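Local coordinates for IS607 family transposase IS1535 (Mycobacterium tuberculosis, PDB 6DGB), which probably binds DNA and exchanges its strands as a serine transposase of the IS607 family, represented here by its C-terminal catalytic domain, at residues V2-S10 with A62-L73; V105-C116 with A125-V133. All coordinates share one frame; numbering follows the deposited sequence.

In the fold
The chain starts on strand 3-8, in the middle of the parallel sheet. It then runs through helix 14-30, strand 37-42 and helix 51-58. Interaction 1 closes this long loop when strand 64-67 pairs with the side of strand 3-8 that strand 37-42 leaves available. Helix 78-86 and edge strand 91-94 follow. Helix 104-120 then leads away from the sheet, and a short connection brings helix 125-135 back against that helix. That is interaction 2, a much shorter loop. The two loops lie in series, without nesting or crossing. Ser9, just after the first strand, packs on Asp107 of helix 104-120, so the sheet and the helix pair meet there.

Interaction 1 (V2-S10 with A62-L73); sequences VVLYARVSS and ARVIVVEHRDRL
Val3 and Leu4 pair in parallel with Ile65 and Val66, joining the two inner strands of the four-stranded parallel sheet of a resolvase-type catalytic domain. Three backbone bonds hold them: Val3 N to Val64 O, Val66 N to Val3 O and Tyr5 N to Val66 O. Leu4 CD2 lies alongside Val66 CB at 3.7 Å. Val3 CG2 reaches Ala62 CB on the other face of the sheet.

Past the paired residues, Arg7, still on strand 3-8, reaches to residues 71-72. Its CB lies 3.5 Å from Arg72 O. CG and CD run on past the same oxygen. A bend at chi3 (41°) turns the guanidinium back, and NE donates to Arg72 O at 2.8 Å. NH2 donates to Asp71 O, also at 2.8 Å. NH1 bonds to Gly43 O. The group is thus held on three backbone carbonyls.

Arg72 crosses Arg7 at about a right angle, and Arg7 NH2 stands over the centre of the Arg72 guanidinium. The Asp71 and Asp103 carboxylates probably offset these like charges. Asp71 OD2 forms a salt bridge with Arg72 NE. Arg72 NH1 also pairs with Asp103, and donates to Arg7 O from above the carbonyl plane at 2.8 Å.

Interaction 2 (V105-C116 with A125-V133); sequences VCDMIEVLTGMC and ARNRAMRAV
Ile109 turns both its branches onto helix 125-135. With chi1 at -59°, CG1 lies beside its own backbone N and reaches Val133, while CG2 lies opposite that N and meets Arg126 and Met130. Val133 has its CG1 opposite its own N (chi1 153°), and its CG2 meets Ile109 and Leu112.

The side chains of Ile109 and Val133 cross at about a right angle, with Ile109 CG1 3.6 Å from Val133 CG2. Each is a knob in a hole of the other helix. Ile109 sits among Arg126, Ala129, Met130 and Val133. Val133 sits among Val105, Met108, Ile109 and Leu112. Leu112 CD1 reaches the same Val133 CG2, also at 3.6 Å.

Arg126 lays one face of its guanidinium over Ile109 CG2. Met130 SD touches the same methyl group at 3.7 Å. Ala129 is small, and its CB packs on Leu112 CB at 3.5 Å, where the helices run close.

Thr113 OG1 faces this alanine, but its hydrogen bond goes to Ile109 O in its own helix, at 2.9 Å. That oxygen also accepts from Thr113 N. Further along, Cys116 SG lies on Arg128 CB at 3.8 Å.

No hydrogen bond crosses between the helices. Helix 104-120 also faces the second subunit: Met108 packs on Leu112, and Val111 on Val111, of that chain. The helix axes cross at 130°. This is a splayed helical hairpin with knobs-into-holes packing, next to the dimer interface.

Interaction 1 (V2-S10 with A62-L73)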
loop_
_atom_site.group_PDB
_atom_site.type_symbol
_atom_site.label_atom_id
_atom_site.label_comp_id
_atom_site.label_asym_id
_atom_site.label_seq_id
_atom_site.Cartn_x
_atom_site.Cartn_y
_atom_site.Cartn_z
ATOM N N VAL A 2 -15.853 -11.821 -12.724
ATOM C CA VAL A 2 -15.946 -11.506 -11.301
ATOM C C VAL A 2 -14.988 -12.462 -10.610
ATOM O O VAL A 2 -15.043 -13.665 -10.854
ATOM C CB VAL A 2 -17.403 -11.597 -10.729
ATOM C CG1 VAL A 2 -17.456 -11.247 -9.243
ATOM C CG2 VAL A 2 -18.379 -10.722 -11.512
ATOM N N VAL A 3 -14.075 -11.921 -9.797
ATOM C CA VAL A 3 -13.055 -12.695 -9.087
ATOM C C VAL A 3 -13.341 -12.588 -7.607
ATOM O O VAL A 3 -13.476 -11.486 -7.085
ATOM C CB VAL A 3 -11.587 -12.256 -9.417
ATOM C CG1 VAL A 3 -10.568 -13.187 -8.779
ATOM C CG2 VAL A 3 -11.347 -12.199 -10.911
ATOM N N LEU A 4 -13.461 -13.727 -6.934
ATOM C CA LEU A 4 -13.644 -13.717 -5.501
ATOM C C LEU A 4 -12.247 -13.954 -4.966
ATOM O O LEU A 4 -11.555 -14.839 -5.466
ATOM C CB LEU A 4 -14.635 -14.768 -5.036
ATOM C CG LEU A 4 -16.038 -14.758 -5.668
ATOM C CD1 LEU A 4 -16.922 -15.790 -5.009
ATOM C CD2 LEU A 4 -16.709 -13.408 -5.576
ATOM N N TYR A 5 -11.787 -13.086 -4.043
ATOM C CA TYR A 5 -10.428 -13.162 -3.519
ATOM C C TYR A 5 -10.371 -13.188 -1.976
ATOM O O TYR A 5 -10.941 -12.331 -1.306
ATOM C CB TYR A 5 -9.585 -12.028 -4.127
ATOM C CG TYR A 5 -8.155 -11.981 -3.644
ATOM C CD1 TYR A 5 -7.154 -12.701 -4.292
ATOM C CD2 TYR A 5 -7.788 -11.174 -2.571
ATOM C CE1 TYR A 5 -5.832 -12.659 -3.853
ATOM C CE2 TYR A 5 -6.466 -11.111 -2.131
ATOM C CZ TYR A 5 -5.490 -11.852 -2.778
ATOM O OH TYR A 5 -4.191 -11.773 -2.336
ATOM N N ALA A 6 -9.668 -14.198 -1.432
ATOM C CA ALA A 6 -9.456 -14.469 -0.001
ATOM C C ALA A 6 -7.973 -14.452 0.320
ATOM O O ALA A 6 -7.177 -15.023 -0.425
ATOM C CB ALA A 6 -10.036 -15.831 0.361
ATOM N N ARG A 7 -7.601 -13.793 1.421
ATOM C CA ARG A 7 -6.208 -13.737 1.879
ATOM C C ARG A 7 -6.067 -13.997 3.374
ATOM O O ARG A 7 -6.945 -13.659 4.168
ATOM C CB ARG A 7 -5.472 -12.430 1.471
ATOM C CG ARG A 7 -3.936 -12.528 1.590
ATOM C CD ARG A 7 -3.200 -11.206 1.587
ATOM N NE ARG A 7 -3.858 -10.165 2.373
ATOM C CZ ARG A 7 -3.658 -9.940 3.667
ATOM N NH1 ARG A 7 -2.783 -10.672 4.349
ATOM N NH2 ARG A 7 -4.322 -8.973 4.288
ATOM N N VAL A 8 -4.927 -14.595 3.730
ATOM C CA VAL A 8 -4.491 -14.892 5.084
ATOM C C VAL A 8 -2.932 -14.692 5.178
ATOM O O VAL A 8 -2.221 -14.907 4.189
ATOM C CB VAL A 8 -5.064 -16.274 5.486
ATOM C CG1 VAL A 8 -4.014 -17.248 5.993
ATOM C CG2 VAL A 8 -6.225 -16.121 6.460
ATOM N N SER A 9 -2.434 -14.192 6.330
ATOM C CA SER A 9 -1.001 -13.901 6.553
ATOM C C SER A 9 -0.100 -15.132 6.684
ATOM O O SER A 9 0.933 -15.210 6.007
ATOM C CB SER A 9 -0.805 -12.999 7.770
ATOM O OG SER A 9 -1.146 -11.654 7.484
ATOM N N SER A 10 -0.462 -16.056 7.589
ATOM C CA SER A 10 0.301 -17.270 7.871
ATOM C C SER A 10 -0.545 -18.491 7.599
ATOM O O SER A 10 -1.757 -18.441 7.822
ATOM C CB SER A 10 0.751 -17.283 9.331
ATOM O OG SER A 10 1.141 -18.575 9.773
ATOM N N ALA A 62 -10.578 -9.235 -15.280
ATOM C CA ALA A 62 -11.028 -9.258 -13.879
ATOM C C ALA A 62 -11.602 -7.870 -13.593
ATOM O O ALA A 62 -10.923 -7.004 -13.024
ATOM C CB ALA A 62 -9.860 -9.588 -12.949
ATOM N N ARG A 63 -12.835 -7.633 -14.098
ATOM C CA ARG A 63 -13.538 -6.351 -13.998
ATOM C C ARG A 63 -13.996 -6.079 -12.573
ATOM O O ARG A 63 -13.989 -4.932 -12.153
ATOM C CB ARG A 63 -14.721 -6.288 -14.983
ATOM C CG ARG A 63 -15.131 -4.858 -15.388
ATOM C CD ARG A 63 -15.193 -4.664 -16.889
ATOM N NE ARG A 63 -13.889 -4.921 -17.485
ATOM C CZ ARG A 63 -13.067 -3.990 -17.951
ATOM N NH1 ARG A 63 -13.421 -2.712 -17.928
ATOM N NH2 ARG A 63 -11.887 -4.331 -18.451
ATOM N N VAL A 64 -14.412 -7.120 -11.844
ATOM C CA VAL A 64 -14.888 -6.998 -10.475
ATOM C C VAL A 64 -14.055 -7.912 -9.583
ATOM O O VAL A 64 -13.907 -9.096 -9.863
ATOM C CB VAL A 64 -16.424 -7.240 -10.405
ATOM C CG1 VAL A 64 -16.899 -7.623 -9.008
ATOM C CG2 VAL A 64 -17.178 -6.014 -10.887
ATOM N N ILE A 65 -13.464 -7.333 -8.551
ATOM C CA ILE A 65 -12.635 -8.035 -7.581
ATOM C C ILE A 65 -13.328 -7.897 -6.235
ATOM O O ILE A 65 -13.392 -6.798 -5.661
ATOM C CB ILE A 65 -11.171 -7.500 -7.570
ATOM C CG1 ILE A 65 -10.504 -7.694 -8.964
ATOM C CG2 ILE A 65 -10.353 -8.174 -6.445
ATOM C CD1 ILE A 65 -9.321 -6.986 -9.176
ATOM N N VAL A 66 -13.850 -9.013 -5.744
ATOM C CA VAL A 66 -14.603 -9.070 -4.499
ATOM C C VAL A 66 -13.723 -9.596 -3.353
ATOM O O VAL A 66 -13.154 -10.694 -3.435
ATOM C CB VAL A 66 -15.949 -9.863 -4.671
ATOM C CG1 VAL A 66 -16.855 -9.733 -3.449
ATOM C CG2 VAL A 66 -16.698 -9.430 -5.926
ATOM N N VAL A 67 -13.627 -8.786 -2.286
ATOM C CA VAL A 67 -12.945 -9.101 -1.017
ATOM C C VAL A 67 -13.926 -9.088 0.172
ATOM O O VAL A 67 -14.945 -8.399 0.098
ATOM C CB VAL A 67 -11.741 -8.176 -0.733
ATOM C CG1 VAL A 67 -10.524 -8.627 -1.513
ATOM C CG2 VAL A 67 -12.078 -6.709 -0.975
ATOM N N GLU A 68 -13.594 -9.769 1.283
ATOM C CA GLU A 68 -14.469 -9.743 2.450
ATOM C C GLU A 68 -14.356 -8.376 3.106
ATOM O O GLU A 68 -15.366 -7.691 3.240
ATOM C CB GLU A 68 -14.166 -10.875 3.429
ATOM C CG GLU A 68 -15.152 -10.913 4.585
ATOM C CD GLU A 68 -14.889 -11.928 5.678
ATOM O OE1 GLU A 68 -13.728 -12.026 6.139
ATOM O OE2 GLU A 68 -15.867 -12.557 6.144
ATOM N N HIS A 69 -13.133 -7.964 3.472
ATOM C CA HIS A 69 -12.872 -6.650 4.034
ATOM C C HIS A 69 -11.833 -6.067 3.111
ATOM O O HIS A 69 -11.182 -6.825 2.378
ATOM C CB HIS A 69 -12.295 -6.732 5.467
ATOM C CG HIS A 69 -13.147 -7.405 6.514
ATOM N ND1 HIS A 69 -14.541 -7.412 6.445
ATOM C CD2 HIS A 69 -12.769 -8.051 7.646
ATOM C CE1 HIS A 69 -14.954 -8.082 7.513
ATOM N NE2 HIS A 69 -13.927 -8.494 8.261
ATOM N N ARG A 70 -11.667 -4.721 3.149
ATOM C CA ARG A 70 -10.679 -3.951 2.370
ATOM C C ARG A 70 -9.245 -4.422 2.641
ATOM O O ARG A 70 -8.496 -4.634 1.689
ATOM C CB ARG A 70 -10.787 -2.453 2.705
ATOM C CG ARG A 70 -11.224 -1.576 1.538
ATOM C CD ARG A 70 -11.430 -0.120 1.939
ATOM N NE ARG A 70 -11.708 0.734 0.780
ATOM C CZ ARG A 70 -12.886 0.810 0.165
ATOM N NH1 ARG A 70 -13.908 0.071 0.578
ATOM N NH2 ARG A 70 -13.047 1.615 -0.873
ATOM N N ASP A 71 -8.880 -4.628 3.936
ATOM C CA ASP A 71 -7.544 -5.035 4.390
ATOM C C ASP A 71 -7.041 -6.372 3.835
ATOM O O ASP A 71 -5.849 -6.668 3.970
ATOM C CB ASP A 71 -7.447 -5.027 5.923
ATOM C CG ASP A 71 -8.474 -5.896 6.612
ATOM O OD1 ASP A 71 -9.569 -5.375 6.936
ATOM O OD2 ASP A 71 -8.173 -7.091 6.857
ATOM N N ARG A 72 -7.926 -7.184 3.226
ATOM C CA ARG A 72 -7.527 -8.477 2.662
ATOM C C ARG A 72 -6.834 -8.269 1.325
ATOM O O ARG A 72 -5.958 -9.053 0.948
ATOM C CB ARG A 72 -8.710 -9.452 2.563
ATOM C CG ARG A 72 -9.375 -9.756 3.890
ATOM C CD ARG A 72 -8.566 -10.672 4.780
ATOM N NE ARG A 72 -7.691 -9.916 5.683
ATOM C CZ ARG A 72 -6.568 -10.392 6.223
ATOM N NH1 ARG A 72 -6.164 -11.628 5.951
ATOM N NH2 ARG A 72 -5.839 -9.634 7.032
ATOM N N LEU A 73 -7.217 -7.196 0.621
ATOM C CA LEU A 73 -6.613 -6.851 -0.650
ATOM C C LEU A 73 -5.286 -6.169 -0.369
ATOM O O LEU A 73 -4.350 -6.384 -1.115
ATOM C CB LEU A 73 -7.528 -5.929 -1.467
ATOM C CG LEU A 73 -7.264 -5.964 -2.963
ATOM C CD1 LEU A 73 -8.102 -7.013 -3.634
ATOM C CD2 LEU A 73 -7.559 -4.658 -3.582
HETATM O O HOH W 1 -11.729 -11.755 1.186
#

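Interaction 2 (V105-C116 with A125-V133)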
loop_
_atom_site.group_PDB
_atom_site.type_symbol
_atom_site.label_atom_id
_atom_site.label_comp_id
_atom_site.label_asym_id
_atom_site.label_seq_id
_atom_site.Cartn_x
_atom_site.Cartn_y
_atom_site.Cartn_z
ATOM N N VAL A 105 -1.449 -7.379 14.388
ATOM C CA VAL A 105 -0.311 -7.469 15.310
ATOM C C VAL A 105 0.888 -8.129 14.602
ATOM O O VAL A 105 2.024 -7.670 14.748
ATOM C CB VAL A 105 -0.718 -8.126 16.662
ATOM C CG1 VAL A 105 -1.583 -9.379 16.460
ATOM C CG2 VAL A 105 0.482 -8.388 17.574
ATOM N N CYS A 106 0.621 -9.127 13.755
ATOM C CA CYS A 106 1.653 -9.772 12.952
ATOM C C CYS A 106 2.108 -8.831 11.851
ATOM O O CYS A 106 3.271 -8.889 11.453
ATOM C CB CYS A 106 1.171 -11.111 12.403
ATOM S SG CYS A 106 1.188 -12.439 13.628
ATOM N N ASP A 107 1.203 -7.928 11.399
ATOM C CA ASP A 107 1.491 -6.924 10.368
ATOM C C ASP A 107 2.274 -5.759 10.970
ATOM O O ASP A 107 3.056 -5.130 10.260
ATOM C CB ASP A 107 0.215 -6.471 9.607
ATOM C CG ASP A 107 -0.251 -7.404 8.475
ATOM O OD1 ASP A 107 0.326 -8.516 8.322
ATOM O OD2 ASP A 107 -1.195 -7.041 7.761
ATOM N N MET A 108 2.115 -5.519 12.292
ATOM C CA MET A 108 2.824 -4.482 13.065
ATOM C C MET A 108 4.311 -4.887 13.171
ATOM O O MET A 108 5.200 -4.041 13.062
ATOM C CB MET A 108 2.195 -4.358 14.464
ATOM C CG MET A 108 2.197 -2.958 15.041
ATOM S SD MET A 108 0.813 -2.625 16.202
ATOM C CE MET A 108 1.376 -3.489 17.682
ATOM N N ILE A 109 4.568 -6.204 13.340
ATOM C CA ILE A 109 5.914 -6.774 13.414
ATOM C C ILE A 109 6.591 -6.743 12.036
ATOM O O ILE A 109 7.716 -6.263 11.971
ATOM C CB ILE A 109 5.937 -8.175 14.089
ATOM C CG1 ILE A 109 5.371 -8.090 15.528
ATOM C CG2 ILE A 109 7.357 -8.775 14.092
ATOM C CD1 ILE A 109 4.930 -9.353 16.134
ATOM N N GLU A 110 5.940 -7.223 10.944
ATOM C CA GLU A 110 6.576 -7.207 9.612
ATOM C C GLU A 110 6.866 -5.778 9.108
ATOM O O GLU A 110 7.858 -5.591 8.401
ATOM C CB GLU A 110 5.839 -8.056 8.557
ATOM C CG GLU A 110 4.533 -7.490 8.006
ATOM C CD GLU A 110 3.578 -8.490 7.365
ATOM O OE1 GLU A 110 3.184 -9.471 8.040
ATOM O OE2 GLU A 110 3.167 -8.254 6.206
ATOM N N VAL A 111 6.068 -4.771 9.542
ATOM C CA VAL A 111 6.268 -3.350 9.216
ATOM C C VAL A 111 7.513 -2.845 9.937
ATOM O O VAL A 111 8.418 -2.309 9.293
ATOM C CB VAL A 111 5.011 -2.481 9.554
ATOM C CG1 VAL A 111 5.363 -1.009 9.759
ATOM C CG2 VAL A 111 3.946 -2.608 8.481
ATOM N N LEU A 112 7.530 -2.977 11.271
ATOM C CA LEU A 112 8.629 -2.548 12.112
ATOM C C LEU A 112 9.926 -3.263 11.768
ATOM O O LEU A 112 10.958 -2.603 11.789
ATOM C CB LEU A 112 8.286 -2.731 13.591
ATOM C CG LEU A 112 7.518 -1.610 14.268
ATOM C CD1 LEU A 112 6.663 -2.162 15.411
ATOM C CD2 LEU A 112 8.479 -0.506 14.765
ATOM N N THR A 113 9.887 -4.569 11.396
ATOM C CA THR A 113 11.095 -5.302 11.003
ATOM C C THR A 113 11.749 -4.611 9.798
ATOM O O THR A 113 12.905 -4.202 9.900
ATOM C CB THR A 113 10.834 -6.806 10.764
ATOM O OG1 THR A 113 10.385 -7.402 11.979
ATOM C CG2 THR A 113 12.087 -7.554 10.304
ATOM N N GLY A 114 10.991 -4.450 8.709
ATOM C CA GLY A 114 11.445 -3.835 7.461
ATOM C C GLY A 114 11.927 -2.408 7.592
ATOM O O GLY A 114 12.916 -2.021 6.961
ATOM N N MET A 115 11.233 -1.634 8.438
ATOM C CA MET A 115 11.552 -0.250 8.733
ATOM C C MET A 115 12.794 -0.163 9.621
ATOM O O MET A 115 13.585 0.755 9.435
ATOM C CB MET A 115 10.338 0.462 9.328
ATOM C CG MET A 115 9.184 0.654 8.314
ATOM S SD MET A 115 7.941 1.883 8.841
ATOM C CE MET A 115 7.223 2.325 7.286
ATOM N N CYS A 116 13.012 -1.157 10.520
ATOM C CA CYS A 116 14.203 -1.282 11.396
ATOM C C CYS A 116 15.403 -1.701 10.564
ATOM O O CYS A 116 16.516 -1.264 10.838
ATOM C CB CYS A 116 13.970 -2.294 12.521
ATOM S SG CYS A 116 13.044 -1.657 13.940
ATOM N N ALA A 125 16.939 -6.953 13.291
ATOM C CA ALA A 125 15.809 -6.070 12.965
ATOM C C ALA A 125 14.432 -6.577 13.468
ATOM O O ALA A 125 13.576 -5.763 13.847
ATOM C CB ALA A 125 15.771 -5.778 11.466
ATOM N N ARG A 126 14.228 -7.903 13.478
ATOM C CA ARG A 126 12.992 -8.504 13.966
ATOM C C ARG A 126 12.939 -8.495 15.512
ATOM O O ARG A 126 11.871 -8.289 16.091
ATOM C CB ARG A 126 12.796 -9.914 13.402
ATOM C CG ARG A 126 11.406 -10.432 13.706
ATOM C CD ARG A 126 10.985 -11.597 12.867
ATOM N NE ARG A 126 9.550 -11.530 12.619
ATOM C CZ ARG A 126 8.621 -12.156 13.332
ATOM N NH1 ARG A 126 8.966 -12.930 14.356
ATOM N NH2 ARG A 126 7.337 -12.019 13.018
ATOM N N ASN A 127 14.094 -8.666 16.170
ATOM C CA ASN A 127 14.175 -8.595 17.623
ATOM C C ASN A 127 13.842 -7.174 18.114
ATOM O O ASN A 127 13.148 -7.046 19.116
ATOM C CB ASN A 127 15.541 -9.067 18.109
ATOM C CG ASN A 127 15.786 -10.552 17.894
ATOM O OD1 ASN A 127 14.860 -11.392 17.911
ATOM N ND2 ASN A 127 17.051 -10.905 17.716
ATOM N N ARG A 128 14.258 -6.124 17.357
ATOM C CA ARG A 128 13.966 -4.703 17.606
ATOM C C ARG A 128 12.453 -4.512 17.490
ATOM O O ARG A 128 11.839 -4.049 18.442
ATOM C CB ARG A 128 14.663 -3.788 16.576
ATOM C CG ARG A 128 16.174 -3.756 16.628
ATOM C CD ARG A 128 16.699 -2.922 15.475
ATOM N NE ARG A 128 18.154 -2.821 15.499
ATOM C CZ ARG A 128 18.824 -1.834 16.091
ATOM N NH1 ARG A 128 18.171 -0.855 16.708
ATOM N NH2 ARG A 128 20.151 -1.808 16.057
ATOM N N ALA A 129 11.853 -4.905 16.342
ATOM C CA ALA A 129 10.416 -4.870 16.074
ATOM C C ALA A 129 9.600 -5.574 17.172
ATOM O O ALA A 129 8.505 -5.114 17.494
ATOM C CB ALA A 129 10.130 -5.533 14.741
ATOM N N MET A 130 10.126 -6.686 17.734
ATOM C CA MET A 130 9.474 -7.482 18.788
ATOM C C MET A 130 9.394 -6.742 20.122
ATOM O O MET A 130 8.361 -6.805 20.780
ATOM C CB MET A 130 10.188 -8.825 18.988
ATOM C CG MET A 130 10.099 -9.776 17.803
ATOM S SD MET A 130 8.449 -10.268 17.303
ATOM C CE MET A 130 7.998 -11.354 18.676
ATOM N N ARG A 131 10.486 -6.069 20.530
ATOM C CA ARG A 131 10.540 -5.281 21.766
ATOM C C ARG A 131 9.655 -4.036 21.609
ATOM O O ARG A 131 9.087 -3.549 22.590
ATOM C CB ARG A 131 11.967 -4.816 22.072
ATOM C CG ARG A 131 12.998 -5.901 22.367
ATOM C CD ARG A 131 14.427 -5.353 22.473
ATOM N NE ARG A 131 14.676 -4.242 21.542
ATOM C CZ ARG A 131 15.807 -4.029 20.868
ATOM N NH1 ARG A 131 16.821 -4.883 20.965
ATOM N NH2 ARG A 131 15.916 -2.976 20.061
ATOM N N ALA A 132 9.562 -3.511 20.367
ATOM C CA ALA A 132 8.768 -2.337 20.005
ATOM C C ALA A 132 7.279 -2.619 20.088
ATOM O O ALA A 132 6.584 -1.840 20.739
ATOM C CB ALA A 132 9.132 -1.847 18.612
ATOM N N VAL A 133 6.787 -3.727 19.449
ATOM C CA VAL A 133 5.379 -4.151 19.471
ATOM C C VAL A 133 4.964 -4.410 20.924
ATOM O O VAL A 133 3.826 -4.141 21.305
ATOM C CB VAL A 133 5.123 -5.347 18.501
ATOM C CG1 VAL A 133 3.952 -6.230 18.936
ATOM C CG2 VAL A 133 4.916 -4.842 17.081
#